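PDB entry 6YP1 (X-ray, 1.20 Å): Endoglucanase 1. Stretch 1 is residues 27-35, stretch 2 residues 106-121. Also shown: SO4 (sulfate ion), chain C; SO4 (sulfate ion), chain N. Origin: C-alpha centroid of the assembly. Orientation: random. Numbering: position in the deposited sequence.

Stretch 1, residues 27-35: ATNFIVLDS
Stretch 2, residues 106-121: SPRVYLLDKTKRRYEM

What forms the apolar centre of the contact? Two antiparallel strands, 27-33 and 108-112, lie side by side with their axes 4.5 Å apart at closest approach and their directions 146° apart, and their side chains alternate between the two faces of the sheet. On one face Ile31 pairs with Leu111 and Leu33 with Val109. Ile31 (chi1 and chi2 both m) sets CG2 3.7 Å from CB of Val109 and CD1 3.9 Å from CD1 of Leu111, a t,p rotamer. Leu33 (chi1 -87°, chi2 157°) brings CD2 to 3.8 Å from Val109 CG1 and 3.9 Å from Pro107 CB. On the other face Val32 (p) places CB 3.7 Å from CD1 of Leu112 (m,t), while its CG1 meets the edge of the Tyr119 ring, 4.0 Å from CE1. The branched aliphatic side chains of Ile31, Val32, Leu33, Val109, Leu111 and Leu112 suit a buried site. The whole contact buries 892 Å², both sides summed.

How is the register fixed? Phe30 pairs with Leu112 and Val32 with Tyr110 as hydrogen-bonded pairs, with CA atoms 4.9 and 5.3 Å apart; Ile31-Leu111 and Leu33-Val109 are the non-hydrogen-bonded pairs between and beyond them, with Ile31 CA 5.1 Å from Leu111 CA and Leu33 CA 4.3 Å from Val109 CA. Phe30 N donates to Leu112 O (3.1 Å) and Leu112 N to Phe30 O (2.8 Å); likewise Val32 N reaches Tyr110 O (3.0 Å) and Tyr110 N reaches Val32 O (2.8 Å). Phi/psi stays extended on both strands, for example -132/163 at Phe30 and -89/149 at Leu112. One more rung continues past the first strand, where Asp34 N donates to Arg108 O at 3.0 Å.

What closes the end near Phe30? After Leu112 the chain enters a type I turn from Asp113 to Lys116, with Lys114 at -67/-14 and Thr115 at -84/-16, and Lys116 N bonds to Asp113 O at 3.0 Å. The Phe30 ring (chi1 -65°, chi2 -87°) has its edge at the carbonyls of Asp113 and Lys114, its CE2 3.5 Å from Lys114 O. The extended Lys116 chain (m,t,t,t) crosses one ring face: Lys116 CE lies 3.6 Å from the centroid of the Phe30 ring as a CH-pi contact, and NZ, 4.8 Å from it, makes a cation-pi contact. A long aliphatic chain thus covers the aromatic face while Lys116 NZ still donates to O2 of the sulfate in chain N at 2.9 Å.

Which polar groups complete the edges? Buried Asn29 (chi1 -73°, chi2 102°) spends both amide hydrogens on this contact: ND2 donates to Leu112 O at 2.9 Å and to Glu120 OE1 at 2.8 Å. At the other end, Asp34 (chi1 t, chi2 66°) has its CA-to-CB bond pointing toward the second stretch. Asp34 OD1 accepts a short 2.6 Å hydrogen bond from Tyr110 OH and forms a salt bridge with Arg108 NH2 at 3.3 Å. Arg108 (t,t,p, chi4 -115°) also donates from NE to Tyr110 OH at 2.9 Å, so Tyr110 (chi1 -42°, chi2 -56°) links arginine to aspartate through its hydroxyl.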

# COMPACT_ATOMS: atom_id res chain seq x y z
N ALA A 27 12.84 -13.06 -10.88
CA ALA A 27 11.52 -13.52 -11.26
C ALA A 27 10.84 -12.42 -12.09
O ALA A 27 11.09 -11.23 -11.84
CB ALA A 27 10.69 -13.86 -10.04
N THR A 28 9.94 -12.79 -12.95
CA THR A 28 9.19 -11.85 -13.75
C THR A 28 7.83 -11.55 -13.09
O THR A 28 7.07 -12.45 -12.78
CB THR A 28 8.97 -12.36 -15.16
OG1 THR A 28 10.23 -12.47 -15.77
CG2 THR A 28 8.06 -11.48 -15.96
N ASN A 29 7.54 -10.27 -12.94
CA ASN A 29 6.23 -9.79 -12.51
C ASN A 29 5.80 -8.67 -13.44
O ASN A 29 6.54 -8.18 -14.26
CB ASN A 29 6.30 -9.34 -11.02
CG ASN A 29 6.39 -10.51 -10.08
OD1 ASN A 29 7.46 -10.84 -9.56
ND2 ASN A 29 5.25 -11.17 -9.84
N PHE A 30 4.53 -8.27 -13.26
CA PHE A 30 3.95 -7.17 -14.03
C PHE A 30 3.25 -6.21 -13.05
O PHE A 30 2.93 -6.59 -11.93
CB PHE A 30 3.04 -7.65 -15.14
CG PHE A 30 3.77 -8.42 -16.20
CD1 PHE A 30 4.36 -7.74 -17.25
CD2 PHE A 30 3.89 -9.80 -16.16
CE1 PHE A 30 5.11 -8.45 -18.18
CE2 PHE A 30 4.64 -10.49 -17.10
CZ PHE A 30 5.25 -9.80 -18.09
N ILE A 31 2.99 -5.01 -13.54
CA ILE A 31 2.37 -3.94 -12.73
C ILE A 31 1.04 -3.60 -13.34
O ILE A 31 0.92 -3.44 -14.55
CB ILE A 31 3.32 -2.74 -12.71
CG1 ILE A 31 4.55 -3.04 -11.88
CG2 ILE A 31 2.63 -1.45 -12.26
CD1 ILE A 31 4.33 -3.14 -10.37
N VAL A 32 0.00 -3.44 -12.49
CA VAL A 32 -1.34 -3.03 -12.96
C VAL A 32 -1.87 -1.88 -12.12
O VAL A 32 -1.79 -1.88 -10.90
CB VAL A 32 -2.32 -4.22 -13.00
CG1 VAL A 32 -2.62 -4.79 -11.63
CG2 VAL A 32 -3.58 -3.88 -13.73
N LEU A 33 -2.43 -0.88 -12.81
CA LEU A 33 -3.10 0.23 -12.15
C LEU A 33 -4.44 -0.21 -11.58
O LEU A 33 -5.11 -1.10 -12.12
CB LEU A 33 -3.29 1.36 -13.18
CG LEU A 33 -2.09 2.30 -13.29
CD1 LEU A 33 -2.06 2.99 -14.61
CD2 LEU A 33 -2.14 3.34 -12.07
N ASP A 34 -4.88 0.47 -10.52
CA ASP A 34 -6.22 0.16 -9.99
C ASP A 34 -7.24 0.22 -11.13
O ASP A 34 -7.23 1.13 -11.98
CB ASP A 34 -6.62 1.16 -8.92
CG ASP A 34 -7.92 0.77 -8.31
OD1 ASP A 34 -7.98 -0.29 -7.64
OD2 ASP A 34 -8.96 1.45 -8.52
N SER A 35 -8.23 -0.69 -11.04
CA SER A 35 -9.29 -0.73 -12.05
C SER A 35 -9.94 0.62 -12.28
O SER A 35 -10.19 1.01 -13.41
CB SER A 35 -10.34 -1.76 -11.66
OG SER A 35 -10.99 -1.47 -10.43
N SER A 106 -1.37 10.48 -9.15
CA SER A 106 -1.34 9.82 -7.83
C SER A 106 -1.56 8.32 -7.97
O SER A 106 -2.50 7.76 -7.40
CB SER A 106 -2.39 10.47 -6.96
OG SER A 106 -2.32 10.07 -5.59
N PRO A 107 -0.70 7.61 -8.72
CA PRO A 107 -1.02 6.22 -9.06
C PRO A 107 -0.98 5.29 -7.87
O PRO A 107 -0.16 5.41 -6.98
CB PRO A 107 0.09 5.87 -10.06
CG PRO A 107 1.24 6.80 -9.72
CD PRO A 107 0.49 8.09 -9.41
N ARG A 108 -1.87 4.26 -7.95
CA ARG A 108 -1.85 3.09 -7.09
C ARG A 108 -1.83 1.87 -8.02
O ARG A 108 -2.67 1.74 -8.89
CB ARG A 108 -3.06 3.01 -6.18
CG ARG A 108 -3.07 1.78 -5.29
CD ARG A 108 -4.17 1.74 -4.28
NE ARG A 108 -5.50 1.56 -4.85
CZ ARG A 108 -6.51 2.41 -4.82
NH1 ARG A 108 -6.39 3.64 -4.35
NH2 ARG A 108 -7.64 2.03 -5.37
N VAL A 109 -0.84 0.99 -7.78
CA VAL A 109 -0.65 -0.19 -8.62
C VAL A 109 -0.54 -1.43 -7.72
O VAL A 109 -0.21 -1.35 -6.54
CB VAL A 109 0.61 -0.08 -9.49
CG1 VAL A 109 0.52 1.12 -10.42
CG2 VAL A 109 1.93 -0.03 -8.67
N TYR A 110 -0.75 -2.59 -8.36
CA TYR A 110 -0.59 -3.91 -7.74
C TYR A 110 0.40 -4.73 -8.52
O TYR A 110 0.57 -4.57 -9.73
CB TYR A 110 -1.92 -4.67 -7.63
CG TYR A 110 -3.07 -3.78 -7.20
CD1 TYR A 110 -2.99 -3.07 -6.02
CD2 TYR A 110 -4.18 -3.61 -7.99
CE1 TYR A 110 -3.96 -2.14 -5.70
CE2 TYR A 110 -5.17 -2.70 -7.68
CZ TYR A 110 -5.04 -1.92 -6.55
OH TYR A 110 -5.93 -0.92 -6.21
N LEU A 111 1.00 -5.73 -7.81
CA LEU A 111 1.93 -6.65 -8.45
C LEU A 111 1.20 -7.90 -8.96
O LEU A 111 0.63 -8.67 -8.19
CB LEU A 111 3.03 -7.04 -7.46
CG LEU A 111 4.27 -7.68 -8.10
CD1 LEU A 111 5.08 -6.68 -8.87
CD2 LEU A 111 5.11 -8.37 -7.06
N LEU A 112 1.23 -8.08 -10.27
CA LEU A 112 0.71 -9.28 -10.94
C LEU A 112 1.80 -10.36 -11.07
O LEU A 112 2.97 -10.04 -11.18
CB LEU A 112 0.25 -8.93 -12.37
CG LEU A 112 -1.02 -8.13 -12.47
CD1 LEU A 112 -1.25 -7.63 -13.88
CD2 LEU A 112 -2.24 -8.94 -12.04
N ASP A 113 1.34 -11.60 -11.05
CA ASP A 113 2.23 -12.73 -11.37
C ASP A 113 2.56 -12.70 -12.85
O ASP A 113 2.09 -11.88 -13.64
CB ASP A 113 1.64 -14.03 -10.82
CG ASP A 113 0.61 -14.72 -11.63
OD1 ASP A 113 0.38 -14.34 -12.80
OD2 ASP A 113 0.00 -15.66 -11.10
N LYS A 114 3.42 -13.64 -13.24
CA LYS A 114 4.00 -13.65 -14.57
C LYS A 114 2.95 -13.93 -15.66
O LYS A 114 3.24 -13.70 -16.83
CB LYS A 114 5.15 -14.65 -14.66
CG LYS A 114 4.76 -16.09 -14.49
CD LYS A 114 6.07 -17.05 -14.43
N THR A 115 1.76 -14.41 -15.29
CA THR A 115 0.70 -14.67 -16.25
C THR A 115 -0.12 -13.41 -16.56
O THR A 115 -0.94 -13.44 -17.51
CB THR A 115 -0.29 -15.75 -15.76
OG1 THR A 115 -1.14 -15.18 -14.74
CG2 THR A 115 0.41 -17.02 -15.32
N LYS A 116 -0.01 -12.37 -15.75
CA LYS A 116 -0.78 -11.13 -15.83
C LYS A 116 -2.25 -11.30 -15.41
O LYS A 116 -3.01 -10.33 -15.44
CB LYS A 116 -0.74 -10.43 -17.20
CG LYS A 116 0.62 -10.14 -17.72
CD LYS A 116 0.55 -9.61 -19.12
CE LYS A 116 1.86 -9.22 -19.68
NZ LYS A 116 1.71 -8.65 -21.03
N ARG A 117 -2.67 -12.50 -14.98
CA ARG A 117 -4.08 -12.80 -14.74
C ARG A 117 -4.36 -13.14 -13.32
O ARG A 117 -5.53 -13.42 -12.97
CB ARG A 117 -4.55 -13.86 -15.73
CG ARG A 117 -4.55 -13.28 -17.16
CD ARG A 117 -4.52 -14.27 -18.26
NE ARG A 117 -4.72 -13.69 -19.60
CZ ARG A 117 -3.82 -12.99 -20.32
NH1 ARG A 117 -2.60 -12.78 -19.86
NH2 ARG A 117 -4.13 -12.55 -21.52
N ARG A 118 -3.38 -13.05 -12.44
CA ARG A 118 -3.57 -13.33 -11.01
C ARG A 118 -2.54 -12.47 -10.28
O ARG A 118 -1.41 -12.32 -10.78
CB ARG A 118 -3.34 -14.80 -10.73
CG ARG A 118 -3.74 -15.34 -9.40
CD ARG A 118 -3.75 -16.85 -9.46
NE ARG A 118 -4.54 -17.48 -8.33
CZ ARG A 118 -3.99 -17.65 -7.18
NH1 ARG A 118 -2.73 -17.28 -7.06
NH2 ARG A 118 -4.54 -18.24 -6.14
N TYR A 119 -2.93 -11.87 -9.17
CA TYR A 119 -1.95 -11.14 -8.38
C TYR A 119 -0.92 -12.10 -7.85
O TYR A 119 -1.20 -13.27 -7.56
CB TYR A 119 -2.67 -10.43 -7.21
CG TYR A 119 -3.64 -9.37 -7.66
CD1 TYR A 119 -3.25 -8.30 -8.45
CD2 TYR A 119 -5.00 -9.43 -7.34
CE1 TYR A 119 -4.12 -7.34 -8.89
CE2 TYR A 119 -5.89 -8.45 -7.77
CZ TYR A 119 -5.47 -7.42 -8.56
OH TYR A 119 -6.31 -6.45 -9.02
N GLU A 120 0.30 -11.59 -7.68
CA GLU A 120 1.37 -12.32 -6.96
C GLU A 120 1.01 -12.39 -5.49
O GLU A 120 0.98 -11.36 -4.82
CB GLU A 120 2.70 -11.62 -7.15
CG GLU A 120 3.87 -12.42 -6.59
CD GLU A 120 4.19 -13.65 -7.39
OE1 GLU A 120 4.40 -13.56 -8.57
OE2 GLU A 120 4.22 -14.73 -6.78
N MET A 121 0.64 -13.54 -5.01
CA MET A 121 0.15 -13.65 -3.60
C MET A 121 1.34 -13.89 -2.69
O MET A 121 2.09 -14.88 -2.84
CB MET A 121 -0.86 -14.79 -3.50
CG MET A 121 -2.09 -14.61 -4.36
SD MET A 121 -2.93 -13.03 -4.19
CE MET A 121 -3.49 -13.08 -2.46
S SO4 C . -2.69 -18.63 -3.10
O1 SO4 C . -1.79 -18.22 -4.14
O2 SO4 C . -4.07 -18.43 -3.57
O3 SO4 C . -2.41 -20.01 -2.82
O4 SO4 C . -2.54 -17.73 -1.93
S SO4 N . -1.09 -10.36 -22.89
O1 SO4 N . -1.44 -10.51 -24.27
O2 SO4 N . 0.38 -10.49 -22.86
O3 SO4 N . -1.53 -9.05 -22.40
O4 SO4 N . -1.66 -11.41 -22.16